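LYND (Lyngbya aestuarii, PDB 4V1T) probably catalyses the ATP-dependent cyclodehydration of cysteine residues in precursor peptides to heterocycles, as in related YcaO-family enzymes of cyanobactin biosynthesis. Local coordinates at residues B[129-139]-B[257-268]; B[489-497]-B[506-516]. All coordinates share one frame; numbering follows the deposited sequence.

Contact 1 (B[129-139]-B[257-268]); sequences ALTTALRDIGI and LQFAATEIAKWI
The carboxamide of Gln258 turns one face, off centre, to the methyl of Ala133, with Gln258 OE1 3.5 Å from Ala133 CB, while its polar ends look elsewhere. At the oxygen end a water donates to Gln258 OE1 at 2.6 Å and also to Ala133 O; at the nitrogen end NE2 bonds Gln254. An alanine in place of Gln258 would probably leave the Ala133 methyl without its flat cover and the Ala133 carbonyl water without its second partner.

The rest is a lesson in how two helices meet through small residues. The axes of helix segments 129-135 and 257-268 approach to 9.0 Å and cross at -48°, with Ala133 CB and Ala261 CB 4.1 Å apart near the crossing. Beside this, Leu130 CD1 rests 3.3 Å from Leu257 O, and Leu134 lies across Ile264 at about a right angle, Leu134 CD2 3.8 Å from Ile264 CG2. A Schellman motif with Gly138 as C-prime residue ends the first helix and turns the chain so that Ile139 meets Ile268 tip to tip. Ile268 holds CG1 between its backbone N and carbonyl carbon (chi1 57°), and its CD1 comes within a tight 3.4 Å of Ile139 CD1.

Leu116 and Leu157 of the mixed sheet lie under Leu130, whereas Pro250 of the second subunit packs on Ile137. No hydrogen bond joins the two segments directly, which implies cohesion by apolar fit, with one water joining Gln258 OE1 to Ala133 O at the polar edge.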
loop_
_atom_site.group_PDB
_atom_site.type_symbol
_atom_site.label_atom_id
_atom_site.label_comp_id
_atom_site.label_asym_id
_atom_site.label_seq_id
_atom_site.Cartn_x
_atom_site.Cartn_y
_atom_site.Cartn_z
ATOM N N ALA B 129 -30.797 -22.412 3.751
ATOM C CA ALA B 129 -29.420 -22.856 3.570
ATOM C C ALA B 129 -28.500 -22.252 4.627
ATOM O O ALA B 129 -27.651 -22.951 5.191
ATOM C CB ALA B 129 -28.918 -22.497 2.178
ATOM N N LEU B 130 -28.658 -20.956 4.882
ATOM C CA LEU B 130 -27.874 -20.292 5.912
ATOM C C LEU B 130 -28.182 -20.908 7.265
ATOM O O LEU B 130 -27.292 -21.070 8.081
ATOM C CB LEU B 130 -28.146 -18.787 5.945
ATOM C CG LEU B 130 -27.379 -17.990 7.013
ATOM C CD1 LEU B 130 -25.872 -18.195 6.877
ATOM C CD2 LEU B 130 -27.705 -16.514 6.928
ATOM N N THR B 131 -29.454 -21.243 7.479
ATOM C CA THR B 131 -29.900 -21.878 8.718
ATOM C C THR B 131 -29.157 -23.191 8.911
ATOM O O THR B 131 -28.655 -23.481 10.000
ATOM C CB THR B 131 -31.429 -22.126 8.716
ATOM O OG1 THR B 131 -32.125 -20.873 8.654
ATOM C CG2 THR B 131 -31.871 -22.892 9.961
ATOM N N THR B 132 -29.077 -23.972 7.842
ATOM C CA THR B 132 -28.348 -25.228 7.862
ATOM C C THR B 132 -26.862 -24.994 8.127
ATOM O O THR B 132 -26.237 -25.690 8.935
ATOM C CB THR B 132 -28.535 -25.983 6.533
ATOM O OG1 THR B 132 -29.929 -26.207 6.331
ATOM C CG2 THR B 132 -27.813 -27.335 6.545
ATOM N N ALA B 133 -26.300 -23.993 7.469
ATOM C CA ALA B 133 -24.901 -23.669 7.652
ATOM C C ALA B 133 -24.610 -23.342 9.111
ATOM O O ALA B 133 -23.610 -23.794 9.672
ATOM C CB ALA B 133 -24.515 -22.506 6.769
ATOM N N LEU B 134 -25.485 -22.557 9.727
ATOM C CA LEU B 134 -25.319 -22.183 11.125
ATOM C C LEU B 134 -25.458 -23.390 12.053
ATOM O O LEU B 134 -24.711 -23.532 13.030
ATOM C CB LEU B 134 -26.333 -21.104 11.512
ATOM C CG LEU B 134 -26.027 -19.709 10.963
ATOM C CD1 LEU B 134 -27.260 -18.808 10.984
ATOM C CD2 LEU B 134 -24.897 -19.085 11.748
ATOM N N ARG B 135 -26.421 -24.248 11.743
ATOM C CA ARG B 135 -26.693 -25.428 12.551
ATOM C C ARG B 135 -25.508 -26.391 12.561
ATOM O O ARG B 135 -25.254 -27.062 13.547
ATOM C CB ARG B 135 -27.944 -26.137 12.030
ATOM C CG ARG B 135 -28.378 -27.344 12.843
ATOM C CD ARG B 135 -29.694 -27.881 12.307
ATOM N NE ARG B 135 -30.187 -29.024 13.071
ATOM C CZ ARG B 135 -31.387 -29.580 12.907
ATOM N NH1 ARG B 135 -32.234 -29.108 12.002
ATOM N NH2 ARG B 135 -31.745 -30.619 13.650
ATOM N N ASP B 136 -24.783 -26.448 11.458
ATOM C CA ASP B 136 -23.641 -27.344 11.345
ATOM C C ASP B 136 -22.466 -26.881 12.217
ATOM O O ASP B 136 -21.557 -27.651 12.490
ATOM C CB ASP B 136 -23.209 -27.465 9.878
ATOM C CG ASP B 136 -24.224 -28.209 9.029
ATOM O OD1 ASP B 136 -25.081 -28.912 9.602
ATOM O OD2 ASP B 136 -24.165 -28.103 7.785
ATOM N N ILE B 137 -22.487 -25.626 12.657
ATOM C CA ILE B 137 -21.443 -25.124 13.532
ATOM C C ILE B 137 -21.986 -24.846 14.930
ATOM O O ILE B 137 -21.323 -24.206 15.737
ATOM C CB ILE B 137 -20.774 -23.855 12.958
ATOM C CG1 ILE B 137 -21.798 -22.748 12.710
ATOM C CG2 ILE B 137 -20.060 -24.190 11.658
ATOM C CD1 ILE B 137 -21.179 -21.428 12.320
ATOM N N GLY B 138 -23.191 -25.329 15.207
ATOM C CA GLY B 138 -23.741 -25.306 16.557
ATOM C C GLY B 138 -24.629 -24.129 16.905
ATOM O O GLY B 138 -25.019 -23.970 18.054
ATOM N N ILE B 139 -24.958 -23.303 15.918
ATOM C CA ILE B 139 -25.764 -22.115 16.160
ATOM C C ILE B 139 -27.199 -22.364 15.729
ATOM O O ILE B 139 -27.446 -22.766 14.592
ATOM C CB ILE B 139 -25.190 -20.891 15.418
ATOM C CG1 ILE B 139 -23.818 -20.545 15.987
ATOM C CG2 ILE B 139 -26.104 -19.687 15.572
ATOM C CD1 ILE B 139 -23.032 -19.552 15.166
ATOM N N LEU B 257 -22.741 -17.747 2.148
ATOM C CA LEU B 257 -23.522 -18.112 3.327
ATOM C C LEU B 257 -22.667 -18.807 4.398
ATOM O O LEU B 257 -22.867 -18.606 5.595
ATOM C CB LEU B 257 -24.681 -19.010 2.915
ATOM C CG LEU B 257 -25.720 -18.366 1.988
ATOM C CD1 LEU B 257 -26.749 -19.395 1.542
ATOM C CD2 LEU B 257 -26.400 -17.177 2.639
ATOM N N GLN B 258 -21.717 -19.625 3.962
ATOM C CA GLN B 258 -20.827 -20.325 4.884
ATOM C C GLN B 258 -19.851 -19.328 5.504
ATOM O O GLN B 258 -19.565 -19.365 6.698
ATOM C CB GLN B 258 -20.075 -21.446 4.156
ATOM C CG GLN B 258 -20.969 -22.575 3.641
ATOM C CD GLN B 258 -21.524 -23.448 4.745
ATOM O OE1 GLN B 258 -21.219 -23.258 5.925
ATOM N NE2 GLN B 258 -22.347 -24.410 4.369
ATOM N N PHE B 259 -19.353 -18.426 4.668
ATOM C CA PHE B 259 -18.522 -17.318 5.114
ATOM C C PHE B 259 -19.284 -16.488 6.151
ATOM O O PHE B 259 -18.753 -16.132 7.198
ATOM C CB PHE B 259 -18.136 -16.469 3.904
ATOM C CG PHE B 259 -16.950 -15.572 4.105
ATOM C CD1 PHE B 259 -16.460 -15.272 5.364
ATOM C CD2 PHE B 259 -16.332 -15.000 3.001
ATOM C CE1 PHE B 259 -15.375 -14.428 5.517
ATOM C CE2 PHE B 259 -15.255 -14.153 3.147
ATOM C CZ PHE B 259 -14.771 -13.871 4.406
ATOM N N ALA B 260 -20.540 -16.192 5.864
ATOM C CA ALA B 260 -21.369 -15.440 6.797
ATOM C C ALA B 260 -21.552 -16.210 8.108
ATOM O O ALA B 260 -21.532 -15.622 9.193
ATOM C CB ALA B 260 -22.712 -15.130 6.178
ATOM N N ALA B 261 -21.737 -17.522 8.006
ATOM C CA ALA B 261 -21.913 -18.352 9.196
ATOM C C ALA B 261 -20.710 -18.233 10.149
ATOM O O ALA B 261 -20.876 -18.082 11.360
ATOM C CB ALA B 261 -22.132 -19.805 8.800
ATOM N N THR B 262 -19.510 -18.283 9.583
ATOM C CA THR B 262 -18.281 -18.157 10.354
ATOM C C THR B 262 -18.208 -16.817 11.081
ATOM O O THR B 262 -17.865 -16.755 12.261
ATOM C CB THR B 262 -17.052 -18.301 9.436
ATOM O OG1 THR B 262 -17.073 -19.593 8.825
ATOM C CG2 THR B 262 -15.758 -18.139 10.219
ATOM N N GLU B 263 -18.530 -15.738 10.372
ATOM C CA GLU B 263 -18.445 -14.402 10.954
ATOM C C GLU B 263 -19.561 -14.162 11.972
ATOM O O GLU B 263 -19.401 -13.381 12.921
ATOM C CB GLU B 263 -18.474 -13.338 9.862
ATOM C CG GLU B 263 -17.257 -13.350 8.956
ATOM C CD GLU B 263 -15.953 -13.094 9.696
ATOM O OE1 GLU B 263 -15.945 -12.284 10.647
ATOM O OE2 GLU B 263 -14.929 -13.695 9.316
ATOM N N ILE B 264 -20.682 -14.837 11.774
ATOM C CA ILE B 264 -21.763 -14.791 12.738
ATOM C C ILE B 264 -21.294 -15.449 14.039
ATOM O O ILE B 264 -21.482 -14.907 15.115
ATOM C CB ILE B 264 -23.026 -15.483 12.202
ATOM C CG1 ILE B 264 -23.707 -14.582 11.168
ATOM C CG2 ILE B 264 -24.018 -15.763 13.336
ATOM C CD1 ILE B 264 -24.690 -15.310 10.261
ATOM N N ALA B 265 -20.684 -16.621 13.909
ATOM C CA ALA B 265 -20.154 -17.357 15.054
ATOM C C ALA B 265 -19.098 -16.543 15.786
ATOM O O ALA B 265 -19.109 -16.453 17.007
ATOM C CB ALA B 265 -19.578 -18.687 14.608
ATOM N N LYS B 266 -18.196 -15.938 15.030
ATOM C CA LYS B 266 -17.137 -15.153 15.612
ATOM C C LYS B 266 -17.689 -13.947 16.343
ATOM O O LYS B 266 -17.151 -13.546 17.374
ATOM C CB LYS B 266 -16.139 -14.710 14.543
ATOM C CG LYS B 266 -15.177 -15.804 14.105
ATOM C CD LYS B 266 -13.902 -15.235 13.519
ATOM C CE LYS B 266 -14.095 -14.810 12.088
ATOM N NZ LYS B 266 -13.173 -13.718 11.702
ATOM N N TRP B 267 -18.764 -13.365 15.821
ATOM C CA TRP B 267 -19.388 -12.233 16.499
ATOM C C TRP B 267 -20.037 -12.621 17.825
ATOM O O TRP B 267 -19.831 -11.953 18.839
ATOM C CB TRP B 267 -20.441 -11.545 15.621
ATOM C CG TRP B 267 -21.176 -10.529 16.405
ATOM C CD1 TRP B 267 -22.437 -10.641 16.907
ATOM C CD2 TRP B 267 -20.676 -9.267 16.852
ATOM N NE1 TRP B 267 -22.762 -9.519 17.623
ATOM C CE2 TRP B 267 -21.699 -8.656 17.600
ATOM C CE3 TRP B 267 -19.467 -8.587 16.677
ATOM C CZ2 TRP B 267 -21.556 -7.400 18.171
ATOM C CZ3 TRP B 267 -19.320 -7.338 17.254
ATOM C CH2 TRP B 267 -20.359 -6.759 17.995
ATOM N N ILE B 268 -20.830 -13.688 17.815
ATOM C CA ILE B 268 -21.571 -14.082 19.017
ATOM C C ILE B 268 -20.608 -14.520 20.113
ATOM O O ILE B 268 -20.862 -14.270 21.304
ATOM C CB ILE B 268 -22.606 -15.206 18.748
ATOM C CG1 ILE B 268 -21.933 -16.442 18.151
ATOM C CG2 ILE B 268 -23.697 -14.694 17.821
ATOM C CD1 ILE B 268 -22.847 -17.637 17.999
HETATM O O HOH W 1 -21.361 -24.892 7.969
HETATM O O HOH W 2 -24.364 -26.673 4.623
#

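Contact 2 (B[489-497]-B[506-516]); sequences QAIEWTPVW and YLPTALCYYHY
Val496 and Leu507 meet at about a right angle on one face of a beta hairpin, strands 491-498 and 503-508 of the YcaO region. The fit there is tight: Val496 CG2 and Leu507 CD1 are 3.4 Å apart, and Leu716 of the next strand packs against both. Thr494 shares this face, its CB near the sulfur of Cys512. Pro495 and Tyr506 make a non-hydrogen-bonded pair on the other face, where Pro495 CB lies 3.8 Å from Tyr506 CE1. Trp493 carries CG anti to its carbonyl carbon (chi1 -59°), which takes the indole along the hairpin to Pro508: CZ3 of Trp493 is 3.6 Å from CD of that proline. Ile491 CD1 lies over one face of the indole, displaced toward its periphery, and the indole N-H is given to Ala441 O, fixing the ring from outside the hairpin.

The backbones are tied by Thr494 N to Leu507 O, a nearly straight bond of 2.8 Å, and by its longer return from Leu507 N to Thr494 O. Just past Pro508 the second strand bends into a short helical turn, yet Thr509 N still reaches Glu492 O at 2.9 Å with an N-H...O angle of 174°.

The hydroxyls come next. Thr509 OG1 lies 3.0 Å from Thr494 OG1, which also bonds Pro437 O and meets the Tyr513 ring at its edge. At the outer margin the extended Glu492 side chain places its carboxylate at the edge of the Tyr516 ring, the two planes 46° apart. Tyr516 OH donates to Glu492 OE1 over a modelled 2.4 Å, a length to be read with caution, and accepts a hydrogen bond from a water that in turn accepts one from Glu492 N.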
loop_
_atom_site.group_PDB
_atom_site.type_symbol
_atom_site.label_atom_id
_atom_site.label_comp_id
_atom_site.label_asym_id
_atom_site.label_seq_id
_atom_site.Cartn_x
_atom_site.Cartn_y
_atom_site.Cartn_z
ATOM N N GLN B 489 -36.699 38.525 -2.905
ATOM C CA GLN B 489 -36.973 37.152 -2.508
ATOM C C GLN B 489 -36.294 36.794 -1.193
ATOM O O GLN B 489 -35.124 37.110 -0.983
ATOM C CB GLN B 489 -36.509 36.175 -3.586
ATOM C CG GLN B 489 -37.241 36.298 -4.910
ATOM C CD GLN B 489 -38.703 35.907 -4.813
ATOM O OE1 GLN B 489 -39.141 35.330 -3.821
ATOM N NE2 GLN B 489 -39.465 36.219 -5.850
ATOM N N ALA B 490 -37.037 36.133 -0.313
ATOM C CA ALA B 490 -36.451 35.529 0.869
ATOM C C ALA B 490 -35.634 34.331 0.404
ATOM O O ALA B 490 -36.062 33.577 -0.462
ATOM C CB ALA B 490 -37.518 35.108 1.857
ATOM N N ILE B 491 -34.445 34.173 0.972
ATOM C CA ILE B 491 -33.523 33.116 0.557
ATOM C C ILE B 491 -32.781 32.598 1.767
ATOM O O ILE B 491 -32.900 33.151 2.854
ATOM C CB ILE B 491 -32.505 33.623 -0.475
ATOM C CG1 ILE B 491 -31.664 34.738 0.148
ATOM C CG2 ILE B 491 -33.230 34.096 -1.738
ATOM C CD1 ILE B 491 -30.706 35.376 -0.799
ATOM N N GLU B 492 -32.014 31.533 1.572
ATOM C CA GLU B 492 -31.197 30.977 2.648
ATOM C C GLU B 492 -29.790 31.551 2.612
ATOM O O GLU B 492 -29.074 31.402 1.622
ATOM C CB GLU B 492 -31.167 29.456 2.555
ATOM C CG GLU B 492 -32.506 28.829 2.934
ATOM C CD GLU B 492 -32.478 27.317 2.961
ATOM O OE1 GLU B 492 -31.738 26.714 2.155
ATOM O OE2 GLU B 492 -33.202 26.727 3.786
ATOM N N TRP B 493 -29.416 32.243 3.688
ATOM C CA TRP B 493 -28.068 32.784 3.826
ATOM C C TRP B 493 -27.264 31.904 4.770
ATOM O O TRP B 493 -27.806 31.372 5.741
ATOM C CB TRP B 493 -28.088 34.214 4.355
ATOM C CG TRP B 493 -28.852 35.195 3.516
ATOM C CD1 TRP B 493 -30.205 35.378 3.495
ATOM C CD2 TRP B 493 -28.304 36.156 2.600
ATOM N NE1 TRP B 493 -30.532 36.388 2.617
ATOM C CE2 TRP B 493 -29.383 36.877 2.055
ATOM C CE3 TRP B 493 -27.009 36.468 2.185
ATOM C CZ2 TRP B 493 -29.203 37.898 1.117
ATOM C CZ3 TRP B 493 -26.833 37.472 1.256
ATOM C CH2 TRP B 493 -27.925 38.176 0.728
ATOM N N THR B 494 -25.979 31.741 4.471
ATOM C CA THR B 494 -25.086 30.952 5.308
ATOM C C THR B 494 -24.095 31.874 6.016
ATOM O O THR B 494 -23.464 32.704 5.367
ATOM C CB THR B 494 -24.327 29.896 4.482
ATOM O OG1 THR B 494 -25.202 28.794 4.208
ATOM C CG2 THR B 494 -23.107 29.372 5.232
ATOM N N PRO B 495 -23.955 31.735 7.347
ATOM C CA PRO B 495 -22.980 32.558 8.054
ATOM C C PRO B 495 -21.555 32.219 7.655
ATOM O O PRO B 495 -21.202 31.043 7.560
ATOM C CB PRO B 495 -23.222 32.217 9.529
ATOM C CG PRO B 495 -23.803 30.853 9.506
ATOM C CD PRO B 495 -24.650 30.811 8.266
ATOM N N VAL B 496 -20.755 33.253 7.433
ATOM C CA VAL B 496 -19.350 33.100 7.098
ATOM C C VAL B 496 -18.533 33.981 8.032
ATOM O O VAL B 496 -18.972 35.075 8.416
ATOM C CB VAL B 496 -19.064 33.487 5.630
ATOM C CG1 VAL B 496 -19.842 32.593 4.680
ATOM C CG2 VAL B 496 -19.409 34.944 5.373
ATOM N N TRP B 497 -17.348 33.505 8.402
ATOM C CA TRP B 497 -16.505 34.235 9.332
ATOM C C TRP B 497 -15.605 35.206 8.588
ATOM O O TRP B 497 -14.797 34.799 7.756
ATOM C CB TRP B 497 -15.664 33.276 10.182
ATOM C CG TRP B 497 -14.955 33.976 11.319
ATOM C CD1 TRP B 497 -13.633 34.276 11.396
ATOM C CD2 TRP B 497 -15.554 34.483 12.518
ATOM N NE1 TRP B 497 -13.366 34.933 12.571
ATOM C CE2 TRP B 497 -14.531 35.076 13.274
ATOM C CE3 TRP B 497 -16.858 34.497 13.019
ATOM C CZ2 TRP B 497 -14.769 35.671 14.514
ATOM C CZ3 TRP B 497 -17.096 35.090 14.246
ATOM C CH2 TRP B 497 -16.054 35.672 14.979
ATOM N N TYR B 506 -22.774 37.228 5.883
ATOM C CA TYR B 506 -23.695 36.291 5.250
ATOM C C TYR B 506 -23.602 36.310 3.729
ATOM O O TYR B 506 -23.653 37.374 3.100
ATOM C CB TYR B 506 -25.133 36.599 5.660
ATOM C CG TYR B 506 -25.434 36.283 7.095
ATOM C CD1 TYR B 506 -25.781 34.994 7.487
ATOM C CD2 TYR B 506 -25.373 37.270 8.065
ATOM C CE1 TYR B 506 -26.058 34.698 8.810
ATOM C CE2 TYR B 506 -25.648 36.988 9.390
ATOM C CZ TYR B 506 -25.986 35.704 9.761
ATOM O OH TYR B 506 -26.256 35.440 11.084
ATOM N N LEU B 507 -23.466 35.118 3.156
ATOM C CA LEU B 507 -23.568 34.918 1.719
ATOM C C LEU B 507 -24.732 33.984 1.439
ATOM O O LEU B 507 -25.094 33.174 2.296
ATOM C CB LEU B 507 -22.281 34.316 1.145
ATOM C CG LEU B 507 -21.133 35.285 0.871
ATOM C CD1 LEU B 507 -20.314 35.473 2.120
ATOM C CD2 LEU B 507 -20.249 34.774 -0.249
ATOM N N PRO B 508 -25.312 34.070 0.221
ATOM C CA PRO B 508 -26.326 33.069 -0.123
ATOM C C PRO B 508 -25.744 31.649 -0.055
ATOM O O PRO B 508 -24.614 31.427 -0.473
ATOM C CB PRO B 508 -26.758 33.457 -1.546
ATOM C CG PRO B 508 -25.735 34.425 -2.038
ATOM C CD PRO B 508 -25.132 35.075 -0.839
ATOM N N THR B 509 -26.514 30.716 0.489
ATOM C CA THR B 509 -26.089 29.333 0.628
ATOM C C THR B 509 -25.693 28.755 -0.724
ATOM O O THR B 509 -24.824 27.885 -0.807
ATOM C CB THR B 509 -27.206 28.481 1.270
ATOM O OG1 THR B 509 -27.613 29.075 2.513
ATOM C CG2 THR B 509 -26.730 27.077 1.547
ATOM N N ALA B 510 -26.314 29.262 -1.785
ATOM C CA ALA B 510 -26.063 28.768 -3.137
ATOM C C ALA B 510 -24.619 28.994 -3.581
ATOM O O ALA B 510 -24.124 28.302 -4.473
ATOM C CB ALA B 510 -27.027 29.422 -4.115
ATOM N N LEU B 511 -23.955 29.975 -2.974
ATOM C CA LEU B 511 -22.555 30.267 -3.288
ATOM C C LEU B 511 -21.566 29.466 -2.436
ATOM O O LEU B 511 -20.422 29.269 -2.835
ATOM C CB LEU B 511 -22.268 31.758 -3.103
ATOM C CG LEU B 511 -22.557 32.680 -4.292
ATOM C CD1 LEU B 511 -22.245 34.107 -3.899
ATOM C CD2 LEU B 511 -21.741 32.290 -5.516
ATOM N N CYS B 512 -22.021 29.015 -1.273
ATOM C CA CYS B 512 -21.144 28.425 -0.266
ATOM C C CYS B 512 -20.943 26.919 -0.423
ATOM O O CYS B 512 -19.980 26.376 0.099
ATOM C CB CYS B 512 -21.704 28.717 1.127
ATOM S SG CYS B 512 -21.794 30.479 1.529
ATOM N N TYR B 513 -21.848 26.251 -1.127
ATOM C CA TYR B 513 -21.784 24.804 -1.290
ATOM C C TYR B 513 -22.145 24.385 -2.706
ATOM O O TYR B 513 -22.864 25.096 -3.409
ATOM C CB TYR B 513 -22.722 24.127 -0.299
ATOM C CG TYR B 513 -22.464 24.532 1.131
ATOM C CD1 TYR B 513 -21.450 23.926 1.874
ATOM C CD2 TYR B 513 -23.225 25.529 1.740
ATOM C CE1 TYR B 513 -21.206 24.295 3.182
ATOM C CE2 TYR B 513 -22.991 25.901 3.048
ATOM C CZ TYR B 513 -21.978 25.284 3.762
ATOM O OH TYR B 513 -21.734 25.647 5.056
ATOM N N TYR B 514 -21.637 23.227 -3.113
ATOM C CA TYR B 514 -21.958 22.661 -4.420
ATOM C C TYR B 514 -23.391 22.157 -4.464
ATOM O O TYR B 514 -23.910 21.629 -3.473
ATOM C CB TYR B 514 -21.022 21.489 -4.769
ATOM C CG TYR B 514 -19.560 21.845 -4.887
ATOM C CD1 TYR B 514 -19.148 22.924 -5.648
ATOM C CD2 TYR B 514 -18.584 21.092 -4.233
ATOM C CE1 TYR B 514 -17.814 23.248 -5.759
ATOM C CE2 TYR B 514 -17.249 21.414 -4.336
ATOM C CZ TYR B 514 -16.869 22.488 -5.104
ATOM O OH TYR B 514 -15.535 22.800 -5.217
ATOM N N HIS B 515 -24.008 22.289 -5.634
ATOM C CA HIS B 515 -25.296 21.686 -5.918
ATOM C C HIS B 515 -26.366 22.053 -4.898
ATOM O O HIS B 515 -27.123 21.199 -4.466
ATOM C CB HIS B 515 -25.166 20.158 -6.017
ATOM C CG HIS B 515 -24.183 19.708 -7.051
ATOM N ND1 HIS B 515 -22.908 19.297 -6.735
ATOM C CD2 HIS B 515 -24.281 19.630 -8.399
ATOM C CE1 HIS B 515 -22.264 18.972 -7.842
ATOM N NE2 HIS B 515 -23.074 19.167 -8.866
ATOM N N TYR B 516 -26.422 23.328 -4.520
ATOM C CA TYR B 516 -27.530 23.830 -3.717
ATOM C C TYR B 516 -28.712 24.017 -4.644
ATOM O O TYR B 516 -28.593 24.718 -5.631
ATOM C CB TYR B 516 -27.172 25.152 -3.048
ATOM C CG TYR B 516 -28.319 25.762 -2.285
ATOM C CD1 TYR B 516 -28.591 25.379 -0.974
ATOM C CD2 TYR B 516 -29.140 26.711 -2.874
ATOM C CE1 TYR B 516 -29.648 25.927 -0.276
ATOM C CE2 TYR B 516 -30.196 27.265 -2.178
ATOM C CZ TYR B 516 -30.442 26.866 -0.879
ATOM O OH TYR B 516 -31.484 27.398 -0.176
HETATM O O HOH W 3 -31.829 30.055 -1.050
HETATM O O HOH W 4 -28.939 30.771 -1.349
#

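How the contacts relate
The two contacts illustrate how a long chain builds separate modules by unlike means. Their centres are 52 Å apart and their nearest atoms about 34 Å, so neither touches the other, and contact 1 closes along the chain before contact 2 opens. Contact 1 joins helices distant in sequence and adjoins the second subunit; contact 2 is local, a hairpin and the turn after it, with no other chain of the assembly touching its segments. The ADP pocket draws on residues between 344 and 640, a span that includes contact 2 but not contact 1. The zinc ion, held by Cys203, Cys206, Cys311 and Cys314, is bound by residues on both sides of segment 257-268 in sequence.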